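Local coordinates for protein membrane-bound lytic murein transglycosylase A (Burkholderia pseudomallei, PDB 6QK4) that probably cleaves the glycosidic bond between N-acetylmuramic acid and N-acetylglucosamine in peptidoglycan, leaving a 1,6-anhydro bond on the muramic acid residue, at residues A[19-24]-A[97-102]; A[26-31]-A[87-92]; A[36-41]-A[298-303]; A[81-86]-A[342-347]. One frame throughout, in Å; residues are numbered along the deposited sequence.

Contact 1 (A[19-24]-A[97-102])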
# COMPACT_ATOMS: atom_id res chain seq x y z
N GLN A 19 9.17 -15.32 -20.70
CA GLN A 19 8.27 -16.23 -21.42
C GLN A 19 7.08 -15.51 -22.06
O GLN A 19 6.71 -14.39 -21.70
CB GLN A 19 7.76 -17.32 -20.48
CG GLN A 19 8.96 -18.20 -19.93
CD GLN A 19 8.54 -19.15 -18.82
OE1 GLN A 19 7.72 -18.80 -17.99
NE2 GLN A 19 9.08 -20.40 -18.84
N ILE A 20 6.54 -16.14 -23.09
CA ILE A 20 5.44 -15.52 -23.85
C ILE A 20 4.32 -16.52 -24.07
O ILE A 20 4.47 -17.74 -23.94
CB ILE A 20 5.91 -14.96 -25.21
CG1 ILE A 20 6.34 -16.11 -26.11
CG2 ILE A 20 7.06 -13.89 -25.04
CD1 ILE A 20 6.67 -15.68 -27.54
N ALA A 21 3.14 -15.98 -24.40
CA ALA A 21 1.95 -16.79 -24.57
C ALA A 21 1.13 -16.28 -25.76
O ALA A 21 1.20 -15.10 -26.12
CB ALA A 21 1.04 -16.78 -23.31
N ALA A 22 0.37 -17.20 -26.37
CA ALA A 22 -0.39 -16.93 -27.60
C ALA A 22 -1.77 -16.32 -27.34
O ALA A 22 -2.40 -15.81 -28.27
CB ALA A 22 -0.52 -18.25 -28.36
N ALA A 23 -2.24 -16.31 -26.09
CA ALA A 23 -3.54 -15.75 -25.74
C ALA A 23 -3.41 -14.89 -24.49
O ALA A 23 -2.51 -15.09 -23.65
CB ALA A 23 -4.58 -16.85 -25.50
N ARG A 24 -4.34 -13.94 -24.36
CA ARG A 24 -4.45 -13.09 -23.16
C ARG A 24 -4.72 -13.91 -21.89
O ARG A 24 -4.11 -13.67 -20.82
CB ARG A 24 -5.57 -12.08 -23.41
CG ARG A 24 -6.04 -11.30 -22.19
CD ARG A 24 -5.01 -10.27 -21.83
NE ARG A 24 -5.60 -8.98 -21.39
CZ ARG A 24 -4.88 -7.89 -21.15
NH1 ARG A 24 -3.54 -7.93 -21.24
NH2 ARG A 24 -5.50 -6.74 -20.79
N GLY A 97 1.78 -10.27 -25.69
CA GLY A 97 2.13 -11.68 -25.53
C GLY A 97 3.10 -12.01 -24.38
O GLY A 97 3.23 -13.19 -24.01
N THR A 98 3.73 -11.01 -23.77
CA THR A 98 4.74 -11.29 -22.73
C THR A 98 4.03 -11.63 -21.42
O THR A 98 2.97 -11.09 -21.12
CB THR A 98 5.71 -10.13 -22.51
OG1 THR A 98 5.04 -8.92 -22.10
CG2 THR A 98 6.56 -9.86 -23.73
N LEU A 99 4.65 -12.52 -20.63
CA LEU A 99 4.05 -12.87 -19.33
C LEU A 99 4.64 -12.07 -18.18
O LEU A 99 3.94 -11.89 -17.19
CB LEU A 99 4.23 -14.37 -19.02
CG LEU A 99 3.52 -15.32 -20.05
CD1 LEU A 99 3.87 -16.76 -19.72
CD2 LEU A 99 2.01 -15.14 -19.88
N ASP A 100 5.83 -11.47 -18.35
CA ASP A 100 6.43 -10.66 -17.28
C ASP A 100 5.70 -9.33 -17.11
O ASP A 100 5.37 -8.63 -18.10
CB ASP A 100 7.91 -10.29 -17.61
CG ASP A 100 8.86 -11.46 -17.48
OD1 ASP A 100 8.60 -12.40 -16.73
OD2 ASP A 100 9.93 -11.36 -18.11
N GLY A 101 5.50 -8.94 -15.83
CA GLY A 101 5.00 -7.60 -15.54
C GLY A 101 5.49 -7.07 -14.21
O GLY A 101 6.18 -7.77 -13.47
N LEU A 102 5.19 -5.82 -13.90
CA LEU A 102 5.84 -5.14 -12.81
C LEU A 102 4.94 -5.10 -11.57
O LEU A 102 3.74 -4.78 -11.67
CB LEU A 102 6.24 -3.72 -13.22
CG LEU A 102 6.82 -2.85 -12.13
CD1 LEU A 102 8.20 -3.38 -11.80
CD2 LEU A 102 6.88 -1.40 -12.58
O HOH W 1 7.84 -12.10 -20.38
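Gln-19 O is held twice. It accepts from Leu-99 N at 3.0 Å, in the plane of its carbonyl, and a water donates to it. The same water accepts from Asp-100 N, so it carries the link one residue further along the chain. The second direct bond runs the other way, from Ala-21 N to Gly-97 O at 2.8 Å. These two bonds flank Ile-20 and Thr-98 and make a single isolated beta bridge. It joins the loop before strand 25-27 to the turn that leads into strand 101-114. Gly-97 O is approached again by Ile-20 CA, a CA-H...O contact of 3.2 Å. Gly-97 turns the backbone here with phi 90°, a conformation that suits glycine. Leu-99 directs its side chain toward the 19-24 backbone, and its CB and CG both lie 3.7 Å from Gln-19 O. Its CG is anti to the carbonyl carbon (chi1 -62°), and its two methyls part. The amide oxygen of Gln-19 turns to Arg-340, which also forms a salt bridge with Asp-100. Leu-99 CD1 lies 4.0 Å from Gln-19 CB, and Leu-99 CD2 lies 3.9 Å from Ala-21 CB.

Contact 2 (A[26-31]-A[87-92])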
# COMPACT_ATOMS: atom_id res chain seq x y z
N THR A 26 -5.14 -18.03 -20.61
CA THR A 26 -4.96 -19.44 -20.96
C THR A 26 -5.31 -20.28 -19.75
O THR A 26 -4.56 -20.24 -18.74
CB THR A 26 -3.53 -19.75 -21.39
OG1 THR A 26 -3.11 -18.85 -22.42
CG2 THR A 26 -3.47 -21.22 -21.92
N PRO A 27 -6.38 -21.07 -19.76
CA PRO A 27 -6.65 -21.95 -18.61
C PRO A 27 -5.56 -22.99 -18.40
O PRO A 27 -5.04 -23.58 -19.36
CB PRO A 27 -7.98 -22.64 -18.99
CG PRO A 27 -7.92 -22.68 -20.55
CD PRO A 27 -7.28 -21.32 -20.93
N VAL A 28 -5.21 -23.21 -17.14
CA VAL A 28 -4.20 -24.21 -16.80
C VAL A 28 -4.71 -25.01 -15.60
O VAL A 28 -5.69 -24.66 -14.95
CB VAL A 28 -2.83 -23.58 -16.50
CG1 VAL A 28 -2.32 -22.74 -17.66
CG2 VAL A 28 -2.95 -22.68 -15.22
N ALA A 29 -4.06 -26.16 -15.34
CA ALA A 29 -4.42 -26.90 -14.14
C ALA A 29 -3.77 -26.24 -12.92
O ALA A 29 -2.76 -25.55 -13.04
CB ALA A 29 -3.92 -28.36 -14.23
N TRP A 30 -4.35 -26.47 -11.74
CA TRP A 30 -3.69 -25.95 -10.56
C TRP A 30 -2.26 -26.48 -10.43
O TRP A 30 -1.38 -25.79 -9.94
CB TRP A 30 -4.54 -26.25 -9.31
CG TRP A 30 -5.68 -25.30 -9.17
CD1 TRP A 30 -6.99 -25.51 -9.48
CD2 TRP A 30 -5.58 -23.95 -8.72
NE1 TRP A 30 -7.73 -24.36 -9.20
CE2 TRP A 30 -6.87 -23.40 -8.73
CE3 TRP A 30 -4.52 -23.17 -8.26
CZ2 TRP A 30 -7.13 -22.07 -8.34
CZ3 TRP A 30 -4.78 -21.84 -7.89
CH2 TRP A 30 -6.08 -21.33 -7.91
N GLN A 31 -2.00 -27.70 -10.90
CA GLN A 31 -0.66 -28.26 -10.87
C GLN A 31 0.31 -27.49 -11.77
O GLN A 31 1.53 -27.67 -11.65
CB GLN A 31 -0.76 -29.75 -11.32
CG GLN A 31 0.56 -30.56 -11.35
CD GLN A 31 1.38 -30.45 -12.69
OE1 GLN A 31 0.88 -29.90 -13.69
NE2 GLN A 31 2.62 -30.97 -12.70
N PHE A 87 -12.64 -22.68 -8.49
CA PHE A 87 -12.08 -21.73 -9.43
C PHE A 87 -11.15 -22.44 -10.38
O PHE A 87 -10.55 -23.46 -10.04
CB PHE A 87 -11.24 -20.58 -8.70
CG PHE A 87 -12.09 -19.68 -7.86
CD1 PHE A 87 -12.41 -20.04 -6.56
CD2 PHE A 87 -12.55 -18.49 -8.38
CE1 PHE A 87 -13.28 -19.23 -5.75
CE2 PHE A 87 -13.42 -17.64 -7.62
CZ PHE A 87 -13.77 -18.02 -6.25
N THR A 88 -11.02 -21.87 -11.57
CA THR A 88 -10.00 -22.26 -12.52
C THR A 88 -8.97 -21.15 -12.68
O THR A 88 -9.37 -19.99 -12.90
CB THR A 88 -10.65 -22.57 -13.89
OG1 THR A 88 -11.52 -23.72 -13.73
CG2 THR A 88 -9.58 -22.99 -14.92
N PRO A 89 -7.68 -21.45 -12.65
CA PRO A 89 -6.69 -20.41 -12.91
C PRO A 89 -6.36 -20.24 -14.39
O PRO A 89 -6.26 -21.20 -15.15
CB PRO A 89 -5.47 -20.92 -12.12
CG PRO A 89 -5.56 -22.50 -12.29
CD PRO A 89 -7.07 -22.78 -12.42
N PHE A 90 -6.17 -18.98 -14.82
CA PHE A 90 -5.86 -18.65 -16.21
C PHE A 90 -4.56 -17.88 -16.24
O PHE A 90 -4.49 -16.76 -15.72
CB PHE A 90 -6.92 -17.80 -16.90
CG PHE A 90 -8.21 -18.56 -17.20
CD1 PHE A 90 -9.04 -18.90 -16.15
CD2 PHE A 90 -8.61 -18.87 -18.52
CE1 PHE A 90 -10.22 -19.60 -16.36
CE2 PHE A 90 -9.83 -19.55 -18.73
CZ PHE A 90 -10.60 -19.92 -17.64
N GLN A 91 -3.55 -18.45 -16.88
CA GLN A 91 -2.30 -17.69 -17.08
C GLN A 91 -2.59 -16.39 -17.84
O GLN A 91 -3.29 -16.41 -18.85
CB GLN A 91 -1.29 -18.60 -17.82
CG GLN A 91 -0.10 -17.84 -18.40
CD GLN A 91 0.61 -18.66 -19.44
OE1 GLN A 91 1.48 -19.46 -19.10
NE2 GLN A 91 0.24 -18.47 -20.69
N PHE A 92 -2.11 -15.24 -17.32
CA PHE A 92 -2.50 -13.91 -17.82
C PHE A 92 -1.32 -13.26 -18.52
O PHE A 92 -0.23 -13.12 -17.93
CB PHE A 92 -2.92 -13.06 -16.64
CG PHE A 92 -3.47 -11.71 -17.01
CD1 PHE A 92 -4.42 -11.58 -18.00
CD2 PHE A 92 -3.05 -10.58 -16.32
CE1 PHE A 92 -4.98 -10.31 -18.31
CE2 PHE A 92 -3.57 -9.31 -16.67
CZ PHE A 92 -4.53 -9.18 -17.64
O HOH W 2 -2.07 -16.54 -21.30
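Trp-30 sets CG anti to its carbonyl carbon (chi1 -79°), and chi2 of 102° turns the indole so that one face lies over Pro-89 and its N-H edge meets Phe-87. Pro-89 CD sits over the five-membered ring, 3.8 Å from its centroid and 19° off the normal, a CH-pi contact. Trp-30 NE1 gives a hydrogen bond of 3.1 Å to Phe-87 O. This oxygen lies near the indole plane, but the donor stands above the plane of the Phe-87 carbonyl. Further along, strand 25-27 pairs antiparallel with strand 87-92, which also pairs with strand 336-346. Thr-26 and Gln-91 are the hydrogen-bonded pair, with Thr-26 N to Gln-91 O at 3.0 Å and Gln-91 N to Thr-26 O at 2.8 Å. Pro-27 and Phe-90 are the non-hydrogen-bonded pair. Here Pro-27 CB rests over the face of the Phe-90 ring, 4.0 Å from its centroid. Val-28 N continues the pairing with a bond to Pro-89 O at 3.0 Å, nearly along the C=O axis of Pro-89. A water accepts hydrogen bonds from Thr-26 OG1 and Gln-91 NE2 and donates one to Gln-91 O. Backbone bonds thus fix the register, while the prolines, which have no N-H to give, contribute C-H groups to aromatic faces.

Contact 3 (A[36-41]-A[298-303])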
# COMPACT_ATOMS: atom_id res chain seq x y z
N TRP A 36 1.95 -22.22 -6.33
CA TRP A 36 0.69 -22.39 -5.58
C TRP A 36 0.95 -23.03 -4.22
O TRP A 36 0.38 -22.61 -3.21
CB TRP A 36 -0.29 -23.22 -6.42
CG TRP A 36 -1.57 -23.64 -5.79
CD1 TRP A 36 -2.05 -24.93 -5.63
CD2 TRP A 36 -2.58 -22.76 -5.29
NE1 TRP A 36 -3.32 -24.87 -5.08
CE2 TRP A 36 -3.63 -23.55 -4.82
CE3 TRP A 36 -2.64 -21.37 -5.14
CZ2 TRP A 36 -4.80 -23.01 -4.23
CZ3 TRP A 36 -3.86 -20.81 -4.59
CH2 TRP A 36 -4.90 -21.63 -4.14
N GLN A 37 1.78 -24.08 -4.16
CA GLN A 37 2.01 -24.72 -2.85
C GLN A 37 2.90 -23.91 -1.93
O GLN A 37 2.95 -24.21 -0.72
CB GLN A 37 2.64 -26.10 -3.07
CG GLN A 37 1.78 -26.93 -3.97
CD GLN A 37 0.51 -27.42 -3.30
OE1 GLN A 37 0.30 -27.26 -2.12
NE2 GLN A 37 -0.34 -28.08 -4.09
N ASP A 38 3.62 -22.89 -2.46
CA ASP A 38 4.48 -22.04 -1.64
C ASP A 38 3.70 -21.02 -0.80
O ASP A 38 4.20 -20.53 0.23
CB ASP A 38 5.46 -21.35 -2.57
CG ASP A 38 6.43 -22.30 -3.21
OD1 ASP A 38 7.03 -23.12 -2.44
OD2 ASP A 38 6.64 -22.15 -4.45
N ASP A 39 2.47 -20.73 -1.18
CA ASP A 39 1.65 -19.82 -0.40
C ASP A 39 0.97 -20.58 0.74
O ASP A 39 0.26 -21.57 0.50
CB ASP A 39 0.62 -19.16 -1.33
CG ASP A 39 -0.21 -18.06 -0.60
OD1 ASP A 39 0.07 -17.77 0.59
OD2 ASP A 39 -1.12 -17.51 -1.24
N SER A 40 1.22 -20.13 1.98
CA SER A 40 0.56 -20.72 3.13
C SER A 40 -0.94 -20.57 3.05
O SER A 40 -1.67 -21.36 3.67
CB SER A 40 1.02 -20.02 4.40
OG SER A 40 0.58 -18.64 4.42
N LEU A 41 -1.41 -19.54 2.33
CA LEU A 41 -2.82 -19.09 2.22
C LEU A 41 -3.32 -18.44 3.50
O LEU A 41 -4.50 -18.07 3.55
CB LEU A 41 -3.79 -20.24 1.83
CG LEU A 41 -3.55 -20.78 0.41
CD1 LEU A 41 -4.45 -21.99 0.17
CD2 LEU A 41 -3.81 -19.69 -0.66
N PRO A 298 11.66 -15.41 -3.19
CA PRO A 298 10.36 -15.59 -3.84
C PRO A 298 9.18 -15.23 -2.95
O PRO A 298 9.16 -15.56 -1.76
CB PRO A 298 10.29 -17.07 -4.18
CG PRO A 298 11.80 -17.46 -4.29
CD PRO A 298 12.53 -16.60 -3.33
N LEU A 299 8.17 -14.63 -3.59
CA LEU A 299 6.92 -14.21 -2.94
C LEU A 299 5.79 -14.71 -3.84
O LEU A 299 5.61 -14.21 -4.95
CB LEU A 299 6.89 -12.68 -2.76
CG LEU A 299 5.57 -12.15 -2.15
CD1 LEU A 299 5.34 -12.77 -0.81
CD2 LEU A 299 5.88 -10.64 -1.97
N ASN A 300 5.13 -15.78 -3.41
CA ASN A 300 4.04 -16.39 -4.17
C ASN A 300 2.76 -16.23 -3.36
O ASN A 300 2.67 -16.75 -2.25
CB ASN A 300 4.33 -17.88 -4.39
CG ASN A 300 5.42 -18.09 -5.46
OD1 ASN A 300 5.14 -18.03 -6.66
ND2 ASN A 300 6.64 -18.37 -5.02
N ARG A 301 1.78 -15.48 -3.89
CA ARG A 301 0.72 -15.02 -2.98
C ARG A 301 -0.60 -14.98 -3.74
O ARG A 301 -0.66 -14.35 -4.81
CB ARG A 301 0.95 -13.57 -2.45
CG ARG A 301 1.49 -13.33 -1.03
CD ARG A 301 0.47 -13.61 -0.06
NE ARG A 301 0.65 -13.22 1.33
CZ ARG A 301 1.00 -14.03 2.32
NH1 ARG A 301 1.44 -15.27 2.05
NH2 ARG A 301 0.98 -13.59 3.56
N LEU A 302 -1.65 -15.61 -3.20
CA LEU A 302 -3.01 -15.41 -3.70
C LEU A 302 -3.53 -14.11 -3.13
O LEU A 302 -3.57 -13.93 -1.91
CB LEU A 302 -3.92 -16.57 -3.29
CG LEU A 302 -5.38 -16.43 -3.78
CD1 LEU A 302 -5.54 -16.42 -5.32
CD2 LEU A 302 -6.19 -17.55 -3.17
N VAL A 303 -3.89 -13.19 -4.02
CA VAL A 303 -4.37 -11.86 -3.65
C VAL A 303 -5.68 -11.61 -4.40
O VAL A 303 -6.13 -12.38 -5.28
CB VAL A 303 -3.33 -10.77 -3.99
CG1 VAL A 303 -1.97 -11.09 -3.26
CG2 VAL A 303 -3.03 -10.75 -5.51
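Asp-39 reaches out from the loop before helix 44-55 with CG anti to its backbone N (chi1 -175°). Its CB lies 3.3 Å from Asn-300 O. Its CG passes the same carbonyl. At the tip the two carboxylate oxygens part company. Asp-39 OD2 takes the backbone N-H of Leu-302 at 2.8 Å in a nearly straight bond (171°), from 35° above the carboxylate plane. It also forms a salt bridge with Arg-271. Asp-39 OD1 turns back on its own loop and accepts from Leu-41 N at 2.9 Å, which closes an Asx turn. The same oxygen makes a salt bridge with Arg-301 NH1 at 3.2 Å. The arginine chain bends at chi2. The two side chains cross at about a right angle, with their flat ends turned only modestly against each other. Two arginines around this buried carboxylate would probably favour its charged form.

Strand 298-307 belongs to the 3D domain, a family of the double-psi beta-barrel clan. The loop lies along the first part of this strand, and the aspartate meets the N-H of Leu-302 as a strand partner might. Beside it the packing is apolar. Leu-302 CD2 touches Leu-41 CD2 at 4.1 Å and meets the edge of the Trp-36 indole at CZ3, 4.3 Å away. The indole N-H of Trp-36 bonds to Glu-84 of helix 76-86. On the other flank Asp-38 and Asn-300 run alongside each other in the same direction. Asp-38 OD2 accepts from Ala-13 N, and Asn-300 ND2 donates to Ala-13 O.

Contact 4 (A[81-86]-A[342-347])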
# COMPACT_ATOMS: atom_id res chain seq x y z
N THR A 81 -8.35 -26.50 -0.77
CA THR A 81 -9.31 -27.35 -1.49
C THR A 81 -10.45 -26.53 -2.09
O THR A 81 -10.87 -26.74 -3.25
CB THR A 81 -9.83 -28.41 -0.53
OG1 THR A 81 -8.71 -29.21 -0.22
CG2 THR A 81 -10.93 -29.24 -1.20
N PHE A 82 -10.91 -25.54 -1.34
CA PHE A 82 -11.94 -24.67 -1.87
C PHE A 82 -11.48 -23.98 -3.15
O PHE A 82 -12.24 -23.87 -4.10
CB PHE A 82 -12.32 -23.63 -0.79
CG PHE A 82 -13.08 -22.47 -1.32
CD1 PHE A 82 -14.42 -22.57 -1.46
CD2 PHE A 82 -12.44 -21.26 -1.62
CE1 PHE A 82 -15.21 -21.54 -1.92
CE2 PHE A 82 -13.22 -20.20 -2.11
CZ PHE A 82 -14.62 -20.32 -2.24
N PHE A 83 -10.31 -23.32 -3.13
CA PHE A 83 -9.92 -22.58 -4.32
C PHE A 83 -9.74 -23.53 -5.52
O PHE A 83 -10.11 -23.19 -6.65
CB PHE A 83 -8.62 -21.78 -4.03
CG PHE A 83 -8.85 -20.60 -3.16
CD1 PHE A 83 -9.60 -19.54 -3.66
CD2 PHE A 83 -8.33 -20.51 -1.88
CE1 PHE A 83 -9.82 -18.36 -2.88
CE2 PHE A 83 -8.54 -19.35 -1.10
CZ PHE A 83 -9.28 -18.30 -1.61
N GLU A 84 -9.22 -24.73 -5.26
CA GLU A 84 -8.94 -25.70 -6.33
C GLU A 84 -10.24 -26.24 -6.90
O GLU A 84 -10.31 -26.56 -8.09
CB GLU A 84 -8.05 -26.84 -5.81
CG GLU A 84 -6.58 -26.40 -5.55
CD GLU A 84 -5.75 -27.53 -5.08
OE1 GLU A 84 -6.33 -28.66 -5.01
OE2 GLU A 84 -4.58 -27.36 -4.73
N THR A 85 -11.30 -26.27 -6.09
CA THR A 85 -12.59 -26.83 -6.43
C THR A 85 -13.51 -25.82 -7.10
O THR A 85 -14.26 -26.17 -8.02
CB THR A 85 -13.28 -27.37 -5.15
OG1 THR A 85 -12.52 -28.46 -4.61
CG2 THR A 85 -14.72 -27.83 -5.39
N TYR A 86 -13.51 -24.55 -6.64
CA TYR A 86 -14.48 -23.59 -7.12
C TYR A 86 -13.96 -22.66 -8.21
O TYR A 86 -14.77 -21.94 -8.81
CB TYR A 86 -15.03 -22.76 -5.95
CG TYR A 86 -16.04 -23.57 -5.17
CD1 TYR A 86 -15.64 -24.42 -4.14
CD2 TYR A 86 -17.40 -23.45 -5.44
CE1 TYR A 86 -16.62 -25.19 -3.40
CE2 TYR A 86 -18.35 -24.20 -4.73
CZ TYR A 86 -17.93 -25.06 -3.72
OH TYR A 86 -18.84 -25.81 -2.99
N TRP A 342 -1.75 -15.27 -12.57
CA TRP A 342 -2.88 -16.07 -13.03
C TRP A 342 -4.16 -15.47 -12.47
O TRP A 342 -4.25 -15.23 -11.26
CB TRP A 342 -2.78 -17.53 -12.54
CG TRP A 342 -1.55 -18.24 -13.10
CD1 TRP A 342 -1.56 -19.19 -14.09
CD2 TRP A 342 -0.15 -18.02 -12.76
NE1 TRP A 342 -0.23 -19.59 -14.37
CE2 TRP A 342 0.63 -18.85 -13.61
CE3 TRP A 342 0.52 -17.15 -11.87
CZ2 TRP A 342 2.04 -18.93 -13.52
CZ3 TRP A 342 1.96 -17.17 -11.83
CH2 TRP A 342 2.68 -18.08 -12.66
N LEU A 343 -5.16 -15.25 -13.33
CA LEU A 343 -6.47 -14.78 -12.88
C LEU A 343 -7.36 -15.99 -12.59
O LEU A 343 -7.38 -16.95 -13.36
CB LEU A 343 -7.12 -13.91 -13.95
CG LEU A 343 -6.36 -12.71 -14.48
CD1 LEU A 343 -7.31 -11.71 -15.16
CD2 LEU A 343 -5.65 -11.94 -13.43
N LEU A 344 -8.05 -15.96 -11.47
CA LEU A 344 -9.00 -17.03 -11.16
C LEU A 344 -10.40 -16.62 -11.60
O LEU A 344 -10.82 -15.49 -11.36
CB LEU A 344 -9.05 -17.31 -9.66
CG LEU A 344 -7.88 -18.07 -9.01
CD1 LEU A 344 -6.61 -17.36 -9.15
CD2 LEU A 344 -8.19 -18.26 -7.59
N PHE A 345 -11.15 -17.57 -12.19
CA PHE A 345 -12.55 -17.29 -12.52
C PHE A 345 -13.38 -18.40 -11.89
O PHE A 345 -12.98 -19.56 -11.95
CB PHE A 345 -12.78 -17.26 -14.03
CG PHE A 345 -12.21 -16.04 -14.65
CD1 PHE A 345 -12.93 -14.85 -14.66
CD2 PHE A 345 -10.91 -16.05 -15.17
CE1 PHE A 345 -12.39 -13.68 -15.18
CE2 PHE A 345 -10.35 -14.91 -15.69
CZ PHE A 345 -11.06 -13.70 -15.70
N PRO A 346 -14.55 -18.10 -11.33
CA PRO A 346 -15.32 -19.17 -10.67
C PRO A 346 -15.89 -20.17 -11.67
O PRO A 346 -16.34 -19.79 -12.75
CB PRO A 346 -16.45 -18.42 -9.97
CG PRO A 346 -16.46 -17.09 -10.51
CD PRO A 346 -15.06 -16.76 -10.99
N ASN A 347 -15.85 -21.44 -11.27
CA ASN A 347 -16.34 -22.51 -12.15
C ASN A 347 -17.83 -22.35 -12.44
O ASN A 347 -18.25 -22.48 -13.60
CB ASN A 347 -16.06 -23.88 -11.53
CG ASN A 347 -14.60 -24.19 -11.50
OD1 ASN A 347 -13.84 -23.64 -12.32
ND2 ASN A 347 -14.16 -25.04 -10.58
O HOH W 3 -11.42 -26.26 -10.53
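The end of helix 76-86 crosses strand 342-346 at 70°, with the two short axes 9.0 Å apart at their closest. This is a helix packed against a strand of the 3D domain, which belongs to the double-psi beta-barrel clan. The contact is strongest where the helix ends and the strand runs out toward the C-terminus. Asn-347 N gives a nearly straight bond (175°) to Tyr-86 O at 2.7 Å, reaching it from above the carbonyl plane. Pro-346 CA approaches the same oxygen in a CA-H...O contact of 3.4 Å. The side chain of Asn-347 has CG anti to its carbonyl carbon (chi1 -68°), which swings the amide back over the helix end. Its ND2 makes a weak, bent bond of 2.8 Å to Thr-85 O and also donates a hydrogen bond to a water. That water donates to Glu-84 O. At the C-terminal end of the helix, Glu-84, Thr-85 and Tyr-86 therefore all have their carbonyls met by Asn-347 or its water. The amide oxygen of Asn-347 is held by Thr-88 OG1 of strand 87-92. Within the helix Phe-82 CD2 lies over the centre of the Phe-83 ring. Thr-85 folds its hydroxyl back, and OG1 donates to Thr-81 O at 2.7 Å, an oxygen that already accepts from Thr-85 N. Toward the strand the contact is thin and apolar. There Phe-83 CD1 meets the methyl CD2 of Leu-344 at 4.4 Å.

In the fold
Contact 3 is the buried one, contacts 1 and 2 lie at the surface, and contact 4 is partly buried. Contacts 1 and 2 adjoin through Gln-91, which packs on Ala-21 and Leu-99; both rely on backbone bonds and a bridging water. Contacts 2 and 4 share neighbouring strands, 87-92 and 336-346, joined by Phe-90 N to Leu-343 O. Contacts 3 and 4 meet where Leu-302 packs on Phe-83 and Leu-344. Trp-30 of contact 2 also touches Trp-36 of contact 3. A salt bridge spans the two segments only in contact 3, whereas contact 4 uses the carbonyls of a helix end.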